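Local coordinates for protein amidohydrolase (Pseudomonas aeruginosa, PDB 2I5G) that probably acts as a metal-dependent dipeptidase of the M19 (membrane dipeptidase) family, cleaving dipeptides on a TIM-barrel scaffold, at residues Ala97-Gln101 / Ile102-Glu106; Ser158-Gly161 / Ser162-Glu166; Pro291-Thr294 / Glu295-Lys299; Glu304-Val307 / Arg308-Gly312. The protein carries 2 engineered substitutions. All coordinates share one frame; numbering follows the deposited sequence.

The four interactions are local and come in series along one chain of a TIM-barrel-type fold. Interaction 1 leads from a loop after strand 86-92 into helix 103-110, and interaction 2 from the loop after strand 154-156 into helix 162-171; their centres lie about 20 Å apart. Interactions 3 and 4 sit on helices 291-299 and 304-323; their centres are about 10 Å apart and they touch, L298 CD1 lying 3.9 Å from V307 CG2. Interaction 1 is on the opposite side of the chain's centre, about 41 Å from interaction 3 and 36 Å from interaction 4, centre to centre. Two contacts thus lie at helix starts and two on consecutive helices near the C-terminus that pack on each other.

Interaction 1. Residues Ala97-Gln101 / Ile102-Glu106; sequences AFEDQ and IGYVE
Q101 and Y104 meet by a CH-pi contact: Q101 CB sits over the centre of the phenol ring, 3.6 Å from its centroid, and Q101 CG follows across the same ring to 3.5 Å from Y104 CZ. The first torsion of Q101 (chi1 -53°, CG beside the backbone N) puts CG over the ring, and the bend at chi2 turns the amide away, its plane 59° from that of the ring. F98 and V105 form the second such contact. Here V105 CG2 stands 3.8 Å from the centroid of the F98 ring, nearly on its normal, and F98 CD1 also touches Y104 CB at 4.0 Å. E99 OE2 comes weakly to the ring edge of Y104; its partner oxygen OE1 accepts from F47 N, and the F47 ring stacks with Y104.

Among polar contacts, F98 to Q101 is a type II' beta turn closed by Q101 N to F98 O at 3.0 Å. Q101 OE1 accepts from a water (3.1 Å) that in turn accepts from G103 N; the approach of Q101 NE2 to D100 OD2 is very short and therefore doubtful. Y268 of the second subunit hydrogen-bonds through OH to D100 O and I102 N. One face of each ring thus carries an aliphatic carbon, and two CH-pi contacts and a water link the turn to the helix start, beside a tyrosine of the other subunit.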
loop_
_atom_site.group_PDB
_atom_site.type_symbol
_atom_site.label_atom_id
_atom_site.label_comp_id
_atom_site.label_asym_id
_atom_site.label_seq_id
_atom_site.Cartn_x
_atom_site.Cartn_y
_atom_site.Cartn_z
ATOM N N ALA A 97 8.861 0.325 -4.610
ATOM C CA ALA A 97 10.253 0.556 -4.228
ATOM C C ALA A 97 10.405 1.896 -3.509
ATOM O O ALA A 97 11.337 2.079 -2.721
ATOM C CB ALA A 97 11.132 0.528 -5.453
ATOM N N PHE A 98 9.498 2.832 -3.789
ATOM C CA PHE A 98 9.521 4.143 -3.140
ATOM C C PHE A 98 8.969 4.020 -1.724
ATOM O O PHE A 98 9.086 4.950 -0.921
ATOM C CB PHE A 98 8.633 5.156 -3.870
ATOM C CG PHE A 98 9.018 5.414 -5.292
ATOM C CD1 PHE A 98 10.347 5.600 -5.651
ATOM C CD2 PHE A 98 8.030 5.539 -6.270
ATOM C CE1 PHE A 98 10.687 5.911 -6.963
ATOM C CE2 PHE A 98 8.355 5.850 -7.584
ATOM C CZ PHE A 98 9.683 6.037 -7.932
ATOM N N GLU A 99 8.355 2.880 -1.424
ATOM C CA GLU A 99 7.748 2.667 -0.116
ATOM C C GLU A 99 6.814 3.846 0.208
ATOM O O GLU A 99 5.912 4.149 -0.581
ATOM C CB GLU A 99 8.836 2.482 0.950
ATOM C CG GLU A 99 9.565 1.140 0.802
ATOM C CD GLU A 99 10.592 0.851 1.901
ATOM O OE1 GLU A 99 11.186 -0.252 1.867
ATOM O OE2 GLU A 99 10.807 1.713 2.785
ATOM N N ASP A 100 7.009 4.517 1.339
ATOM C CA ASP A 100 6.140 5.643 1.683
ATOM C C ASP A 100 6.890 6.964 1.671
ATOM O O ASP A 100 6.437 7.960 2.228
ATOM C CB ASP A 100 5.510 5.437 3.055
ATOM C CG ASP A 100 6.538 5.361 4.157
ATOM O OD1 ASP A 100 6.147 5.454 5.340
ATOM O OD2 ASP A 100 7.735 5.198 3.837
ATOM N N GLN A 101 8.040 6.975 1.019
ATOM C CA GLN A 101 8.843 8.178 0.948
ATOM C C GLN A 101 8.790 8.784 -0.440
ATOM O O GLN A 101 9.070 8.104 -1.422
ATOM C CB GLN A 101 10.285 7.842 1.313
ATOM C CG GLN A 101 10.399 7.126 2.636
ATOM C CD GLN A 101 9.786 7.925 3.758
ATOM O OE1 GLN A 101 10.194 9.057 4.026
ATOM N NE2 GLN A 101 8.796 7.349 4.420
ATOM N N ILE A 102 8.430 10.061 -0.515
ATOM C CA ILE A 102 8.360 10.769 -1.788
ATOM C C ILE A 102 9.783 11.198 -2.128
ATOM O O ILE A 102 10.086 11.586 -3.260
ATOM C CB ILE A 102 7.450 12.025 -1.690
ATOM C CG1 ILE A 102 6.034 11.614 -1.267
ATOM C CG2 ILE A 102 7.386 12.743 -3.039
ATOM C CD1 ILE A 102 5.084 12.791 -1.064
ATOM N N GLY A 103 10.655 11.107 -1.127
ATOM C CA GLY A 103 12.045 11.480 -1.304
ATOM C C GLY A 103 12.833 10.447 -2.084
ATOM O O GLY A 103 13.896 10.760 -2.623
ATOM N N TYR A 104 12.320 9.222 -2.158
ATOM C CA TYR A 104 13.015 8.165 -2.881
ATOM C C TYR A 104 12.890 8.320 -4.385
ATOM O O TYR A 104 13.666 7.726 -5.136
ATOM C CB TYR A 104 12.496 6.780 -2.478
ATOM C CG TYR A 104 12.839 6.361 -1.064
ATOM C CD1 TYR A 104 12.335 5.179 -0.526
ATOM C CD2 TYR A 104 13.648 7.157 -0.254
ATOM C CE1 TYR A 104 12.622 4.802 0.783
ATOM C CE2 TYR A 104 13.941 6.787 1.055
ATOM C CZ TYR A 104 13.423 5.612 1.565
ATOM O OH TYR A 104 13.701 5.257 2.864
ATOM N N VAL A 105 11.915 9.100 -4.839
ATOM C CA VAL A 105 11.770 9.289 -6.274
ATOM C C VAL A 105 13.043 9.952 -6.796
ATOM O O VAL A 105 13.591 9.544 -7.813
ATOM C CB VAL A 105 10.548 10.169 -6.629
ATOM C CG1 VAL A 105 10.541 10.455 -8.127
ATOM C CG2 VAL A 105 9.257 9.461 -6.218
ATOM N N GLU A 106 13.526 10.961 -6.088
ATOM C CA GLU A 106 14.742 11.648 -6.501
ATOM C C GLU A 106 15.992 10.788 -6.278
ATOM O O GLU A 106 16.963 10.888 -7.027
ATOM C CB GLU A 106 14.868 12.964 -5.738
ATOM C CG GLU A 106 16.153 13.727 -5.985
ATOM C CD GLU A 106 16.128 15.097 -5.341
ATOM O OE1 GLU A 106 15.841 15.180 -4.124
ATOM O OE2 GLU A 106 16.392 16.091 -6.051
HETATM O O HOH W 1 10.511 11.493 2.073
#

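Interaction 2. Residues Ser158-Gly161 / Ser162-Glu166; sequences SHVG and SKTSE
G161 and S165 join across the first turn of helix 162-171, where G161 takes the N-cap position and its carbonyl points along the helix to S165 N, 2.9 Å away with an N-H...O angle of 137°. The hydroxyl of S165 is modelled as donating to that same oxygen: with OG beside its own backbone N (chi1 -83°), it turns back over the helix start. G161 O is too close to a neighbour in the model, so both bonds to it are doubtful. S165 OG also lies 3.5 Å from V160 CB, tucked against the valine that precedes the cap. V160 approaches T164 at about a right angle, its CG1 branch reaching T164 CG2 at 3.6 Å. The next turn has E166 N to S162 O at 3.0 Å, and G161 pairs through its backbone with T128. In chemical terms, G161 O as modelled would accept both the N-H and the hydroxyl of S165, subject to the doubt about its place, while D134 serves the first turn from outside, its OD1 accepting from T164 N and its carbonyl from K163 NZ.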
loop_
_atom_site.group_PDB
_atom_site.type_symbol
_atom_site.label_atom_id
_atom_site.label_comp_id
_atom_site.label_asym_id
_atom_site.label_seq_id
_atom_site.Cartn_x
_atom_site.Cartn_y
_atom_site.Cartn_z
ATOM N N SER A 158 1.523 -0.179 -17.894
ATOM C CA SER A 158 1.201 -1.479 -18.488
ATOM C C SER A 158 0.438 -2.431 -17.557
ATOM O O SER A 158 -0.538 -3.056 -17.968
ATOM C CB SER A 158 2.478 -2.174 -18.982
ATOM O OG SER A 158 3.049 -1.476 -20.075
ATOM N N HIS A 159 0.885 -2.533 -16.308
ATOM C CA HIS A 159 0.268 -3.434 -15.334
ATOM C C HIS A 159 -0.731 -2.748 -14.391
ATOM O O HIS A 159 -1.280 -3.385 -13.490
ATOM C CB HIS A 159 1.366 -4.137 -14.517
ATOM C CG HIS A 159 2.238 -5.056 -15.326
ATOM N ND1 HIS A 159 1.966 -6.398 -15.477
ATOM C CD2 HIS A 159 3.374 -4.822 -16.029
ATOM C CE1 HIS A 159 2.897 -6.953 -16.235
ATOM N NE2 HIS A 159 3.762 -6.018 -16.583
ATOM N N VAL A 160 -0.971 -1.454 -14.598
ATOM C CA VAL A 160 -1.912 -0.723 -13.755
ATOM C C VAL A 160 -3.350 -0.873 -14.274
ATOM O O VAL A 160 -3.582 -0.962 -15.480
ATOM C CB VAL A 160 -1.552 0.781 -13.682
ATOM C CG1 VAL A 160 -2.515 1.501 -12.744
ATOM C CG2 VAL A 160 -0.121 0.953 -13.196
ATOM N N GLY A 161 -4.305 -0.915 -13.346
ATOM C CA GLY A 161 -5.702 -1.056 -13.710
ATOM C C GLY A 161 -6.202 0.164 -14.458
ATOM O O GLY A 161 -5.517 1.185 -14.509
ATOM N N SER A 162 -7.409 0.066 -15.012
ATOM C CA SER A 162 -7.997 1.159 -15.793
ATOM C C SER A 162 -8.350 2.427 -15.010
ATOM O O SER A 162 -8.058 3.527 -15.464
ATOM C CB SER A 162 -9.234 0.655 -16.534
ATOM O OG SER A 162 -10.198 0.179 -15.617
ATOM N N LYS A 163 -8.982 2.276 -13.848
ATOM C CA LYS A 163 -9.343 3.427 -13.031
ATOM C C LYS A 163 -8.122 4.254 -12.662
ATOM O O LYS A 163 -8.084 5.461 -12.904
ATOM C CB LYS A 163 -10.051 2.990 -11.742
ATOM C CG LYS A 163 -11.569 2.923 -11.841
ATOM C CD LYS A 163 -12.047 1.727 -12.657
ATOM C CE LYS A 163 -11.976 0.428 -11.854
ATOM N NZ LYS A 163 -12.898 0.433 -10.677
ATOM N N THR A 164 -7.118 3.623 -12.070
ATOM C CA THR A 164 -5.945 4.386 -11.684
ATOM C C THR A 164 -5.134 4.813 -12.904
ATOM O O THR A 164 -4.483 5.863 -12.894
ATOM C CB THR A 164 -5.063 3.614 -10.652
ATOM O OG1 THR A 164 -3.679 3.801 -10.961
ATOM C CG2 THR A 164 -5.398 2.146 -10.636
ATOM N N SER A 165 -5.191 4.022 -13.969
ATOM C CA SER A 165 -4.455 4.385 -15.170
ATOM C C SER A 165 -4.956 5.703 -15.737
ATOM O O SER A 165 -4.160 6.574 -16.080
ATOM C CB SER A 165 -4.570 3.296 -16.237
ATOM O OG SER A 165 -3.627 2.263 -16.008
ATOM N N GLU A 166 -6.274 5.862 -15.826
ATOM C CA GLU A 166 -6.834 7.088 -16.376
ATOM C C GLU A 166 -6.499 8.320 -15.547
ATOM O O GLU A 166 -6.214 9.381 -16.098
ATOM C CB GLU A 166 -8.349 6.982 -16.521
ATOM C CG GLU A 166 -8.944 8.216 -17.188
ATOM C CD GLU A 166 -10.451 8.155 -17.320
ATOM O OE1 GLU A 166 -10.958 7.166 -17.901
ATOM O OE2 GLU A 166 -11.126 9.101 -16.850
#

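Interaction 3. Residues Pro291-Thr294 / Glu295-Lys299. Engineered in segment 295-299: K299 (natural residue Glu).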
loop_
_atom_site.group_PDB
_atom_site.type_symbol
_atom_site.label_atom_id
_atom_site.label_comp_id
_atom_site.label_asym_id
_atom_site.label_seq_id
_atom_site.Cartn_x
_atom_site.Cartn_y
_atom_site.Cartn_z
ATOM N N PRO A 291 16.323 -8.086 -35.294
ATOM C CA PRO A 291 16.283 -7.670 -36.702
ATOM C C PRO A 291 15.205 -8.283 -37.602
ATOM O O PRO A 291 14.934 -7.758 -38.679
ATOM C CB PRO A 291 17.706 -7.963 -37.200
ATOM C CG PRO A 291 18.230 -8.973 -36.232
ATOM C CD PRO A 291 17.680 -8.514 -34.915
ATOM N N ASN A 292 14.580 -9.374 -37.176
ATOM C CA ASN A 292 13.533 -9.990 -37.988
ATOM C C ASN A 292 12.254 -9.166 -37.924
ATOM O O ASN A 292 11.351 -9.329 -38.749
ATOM C CB ASN A 292 13.225 -11.399 -37.497
ATOM C CG ASN A 292 14.416 -12.310 -37.575
ATOM O OD1 ASN A 292 14.355 -13.461 -37.150
ATOM N ND2 ASN A 292 15.512 -11.805 -38.118
ATOM N N LEU A 293 12.181 -8.286 -36.931
ATOM C CA LEU A 293 11.017 -7.438 -36.743
ATOM C C LEU A 293 11.078 -6.242 -37.688
ATOM O O LEU A 293 10.051 -5.723 -38.127
ATOM C CB LEU A 293 10.951 -6.986 -35.283
ATOM C CG LEU A 293 9.687 -6.264 -34.817
ATOM C CD1 LEU A 293 8.443 -6.976 -35.328
ATOM C CD2 LEU A 293 9.692 -6.207 -33.301
ATOM N N THR A 294 12.291 -5.804 -38.000
ATOM C CA THR A 294 12.476 -4.688 -38.916
ATOM C C THR A 294 12.159 -5.204 -40.310
ATOM O O THR A 294 11.420 -4.577 -41.068
ATOM C CB THR A 294 13.930 -4.169 -38.872
ATOM O OG1 THR A 294 14.174 -3.559 -37.597
ATOM C CG2 THR A 294 14.177 -3.144 -39.971
ATOM N N GLU A 295 12.720 -6.361 -40.638
ATOM C CA GLU A 295 12.498 -6.980 -41.934
ATOM C C GLU A 295 11.018 -7.296 -42.144
ATOM O O GLU A 295 10.473 -7.049 -43.219
ATOM C CB GLU A 295 13.331 -8.261 -42.046
ATOM C CG GLU A 295 12.966 -9.153 -43.227
ATOM C CD GLU A 295 13.893 -10.353 -43.373
ATOM O OE1 GLU A 295 14.283 -10.941 -42.338
ATOM O OE2 GLU A 295 14.221 -10.718 -44.526
ATOM N N THR A 296 10.367 -7.835 -41.117
ATOM C CA THR A 296 8.953 -8.181 -41.217
ATOM C C THR A 296 8.084 -6.953 -41.456
ATOM O O THR A 296 7.478 -6.816 -42.516
ATOM C CB THR A 296 8.462 -8.932 -39.954
ATOM O OG1 THR A 296 9.074 -10.229 -39.904
ATOM C CG2 THR A 296 6.949 -9.103 -39.984
ATOM N N LEU A 297 8.017 -6.062 -40.477
ATOM C CA LEU A 297 7.224 -4.848 -40.627
ATOM C C LEU A 297 7.496 -4.219 -41.993
ATOM O O LEU A 297 6.589 -3.717 -42.669
ATOM C CB LEU A 297 7.580 -3.852 -39.521
ATOM C CG LEU A 297 7.022 -4.163 -38.132
ATOM C CD1 LEU A 297 7.778 -3.359 -37.091
ATOM C CD2 LEU A 297 5.546 -3.837 -38.088
ATOM N N LEU A 298 8.758 -4.277 -42.397
ATOM C CA LEU A 298 9.203 -3.717 -43.664
ATOM C C LEU A 298 8.570 -4.429 -44.861
ATOM O O LEU A 298 7.974 -3.793 -45.733
ATOM C CB LEU A 298 10.725 -3.810 -43.731
ATOM C CG LEU A 298 11.492 -2.901 -44.684
ATOM C CD1 LEU A 298 11.097 -1.450 -44.467
ATOM C CD2 LEU A 298 12.982 -3.092 -44.429
ATOM N N LYS A 299 8.692 -5.752 -44.894
ATOM C CA LYS A 299 8.137 -6.530 -45.995
ATOM C C LYS A 299 6.628 -6.646 -45.842
ATOM O O LYS A 299 5.974 -7.410 -46.550
ATOM C CB LYS A 299 8.779 -7.923 -46.039
ATOM C CG LYS A 299 8.438 -8.830 -44.863
ATOM C CD LYS A 299 7.294 -9.785 -45.198
ATOM C CE LYS A 299 6.938 -10.685 -44.012
ATOM N NZ LYS A 299 8.055 -11.568 -43.562
#
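N292 and T296 meet at a peptide group, the flat unit on which this contact turns, for no aromatic ring or guanidinium enters it. T296 OG1 lies 2.7 Å from N292 O and donates to it nearly along the C=O axis, whereas T296 N, at 3.0 Å, stands 43° out of the carbonyl plane. One oxygen therefore holds two donors of the same threonine. The hydroxyl gets there because OG1 sits beside its own backbone N (chi1 -68°), folded back against the preceding turn. At the next peptide, L297 N lies 3.1 Å from L293 O in a hydrogen bond. P291 O accepts E295 N at 3.3 Å, and L298 N reaches T294 O at about 3.0 Å, though the place of that oxygen is less sure. K299, an engineered residue, adds the following turn through its N to E295 O at 2.8 Å.

The apolar part is carried by L293 and L297, which lie side by side and point the same way, CD1 of L293 4.1 Å from CD1 of L297. Outside the helix, L293 packs on I225 and Y228 of helix 225-239, and T294 OG1 hydrogen-bonds H7 ND1 while its side chain meets helix 304-323. T296 packs on I225 and D226 of helix 225-239 as well. By giving its proton to N292 O, the T296 hydroxyl has a partner within its own helix at this buried junction.

Interaction 4. Residues Glu304-Val307 / Arg308-Gly312; sequences ERVV and RKVMG
E304 and R308 form a long salt bridge one helical turn apart, OE1 to NH1 at 3.9 Å. Their chains run side by side in the same direction, with carboxylate and guanidinium planes 44° apart; the distance makes the attraction loose. R305 and K309 also come close, NH1 to NZ at 3.9 Å, gathered round E241, whose OE1 makes salt bridges with both; K309 NZ has a further one to D242.

Apolar contacts hold the inner side. V307 CG1, anti to the backbone N (chi1 177°), runs alongside the selenomethionine M311 and touches its CG at 3.9 Å. V306 CG1 meets V310 CG2 more loosely, at 4.3 Å.

Backbone bonds keep the helical spacing: R308 N to E304 O and M311 N to V307 O are both 2.9 Å, while K309 N to R305 O is weak. A wider pi-type turn follows at 309-312. This is an amphipathic helix start, i to i+4 charges outward and valines inward, with L6 of helix 5-8 also packed on it. V306 and V310 pack on helix 225-239, V307 and M311 on helix 291-299, consistent with a helix of the outer layer of a TIM-barrel fold.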
loop_
_atom_site.group_PDB
_atom_site.type_symbol
_atom_site.label_atom_id
_atom_site.label_comp_id
_atom_site.label_asym_id
_atom_site.label_seq_id
_atom_site.Cartn_x
_atom_site.Cartn_y
_atom_site.Cartn_z
ATOM N N GLU A 304 9.916 2.812 -44.850
ATOM C CA GLU A 304 11.128 2.948 -44.041
ATOM C C GLU A 304 10.998 3.925 -42.877
ATOM O O GLU A 304 11.301 3.584 -41.735
ATOM C CB GLU A 304 12.320 3.377 -44.913
ATOM C CG GLU A 304 13.675 3.066 -44.275
ATOM C CD GLU A 304 14.855 3.754 -44.959
ATOM O OE1 GLU A 304 15.119 4.936 -44.654
ATOM O OE2 GLU A 304 15.522 3.114 -45.802
ATOM N N ARG A 305 10.546 5.140 -43.178
ATOM C CA ARG A 305 10.407 6.200 -42.184
ATOM C C ARG A 305 9.587 5.796 -40.966
ATOM O O ARG A 305 9.977 6.076 -39.832
ATOM C CB ARG A 305 9.796 7.439 -42.838
ATOM C CG ARG A 305 10.045 8.746 -42.100
ATOM C CD ARG A 305 8.725 9.411 -41.774
ATOM N NE ARG A 305 7.716 9.069 -42.770
ATOM C CZ ARG A 305 6.409 9.160 -42.566
ATOM N NH1 ARG A 305 5.955 9.590 -41.398
ATOM N NH2 ARG A 305 5.555 8.795 -43.516
ATOM N N VAL A 306 8.448 5.150 -41.197
ATOM C CA VAL A 306 7.607 4.714 -40.093
ATOM C C VAL A 306 8.353 3.636 -39.315
ATOM O O VAL A 306 8.342 3.628 -38.090
ATOM C CB VAL A 306 6.256 4.141 -40.588
ATOM C CG1 VAL A 306 5.419 3.681 -39.391
ATOM C CG2 VAL A 306 5.496 5.194 -41.384
ATOM N N VAL A 307 9.000 2.722 -40.027
ATOM C CA VAL A 307 9.753 1.660 -39.370
ATOM C C VAL A 307 10.782 2.239 -38.394
ATOM O O VAL A 307 10.866 1.792 -37.253
ATOM C CB VAL A 307 10.486 0.765 -40.400
ATOM C CG1 VAL A 307 11.317 -0.290 -39.678
ATOM C CG2 VAL A 307 9.474 0.102 -41.327
ATOM N N ARG A 308 11.559 3.229 -38.832
ATOM C CA ARG A 308 12.558 3.840 -37.955
ATOM C C ARG A 308 11.840 4.224 -36.665
ATOM O O ARG A 308 12.357 4.036 -35.561
ATOM C CB ARG A 308 13.140 5.120 -38.564
ATOM C CG ARG A 308 13.309 5.136 -40.072
ATOM C CD ARG A 308 14.639 4.573 -40.541
ATOM N NE ARG A 308 15.775 5.190 -39.865
ATOM C CZ ARG A 308 17.029 5.127 -40.303
ATOM N NH1 ARG A 308 17.320 4.486 -41.426
ATOM N NH2 ARG A 308 18.002 5.685 -39.596
ATOM N N LYS A 309 10.638 4.773 -36.826
ATOM C CA LYS A 309 9.820 5.212 -35.699
ATOM C C LYS A 309 9.560 4.081 -34.722
ATOM O O LYS A 309 10.043 4.095 -33.593
ATOM C CB LYS A 309 8.464 5.731 -36.181
ATOM C CG LYS A 309 8.512 6.737 -37.304
ATOM C CD LYS A 309 9.198 8.005 -36.871
ATOM C CE LYS A 309 8.733 9.161 -37.732
ATOM N NZ LYS A 309 7.247 9.290 -37.692
ATOM N N VAL A 310 8.785 3.103 -35.176
ATOM C CA VAL A 310 8.409 1.969 -34.353
ATOM C C VAL A 310 9.585 1.224 -33.746
ATOM O O VAL A 310 9.474 0.697 -32.643
ATOM C CB VAL A 310 7.548 0.973 -35.151
ATOM C CG1 VAL A 310 7.095 -0.156 -34.246
ATOM C CG2 VAL A 310 6.342 1.689 -35.742
HETATM N N MSE A 311 10.714 1.183 -34.438
HETATM C CA MSE A 311 11.852 0.457 -33.890
HETATM C C MSE A 311 12.622 1.197 -32.802
HETATM O O MSE A 311 13.353 0.567 -32.032
HETATM C CB MSE A 311 12.807 0.017 -35.008
HETATM C CG MSE A 311 12.220 -1.036 -35.948
HETATM SE SE MSE A 311 11.386 -2.545 -35.029
HETATM C CE MSE A 311 12.956 -3.359 -34.251
ATOM N N GLY A 312 12.459 2.517 -32.714
ATOM C CA GLY A 312 13.181 3.241 -31.684
ATOM C C GLY A 312 13.057 4.752 -31.634
ATOM O O GLY A 312 12.904 5.320 -30.553
#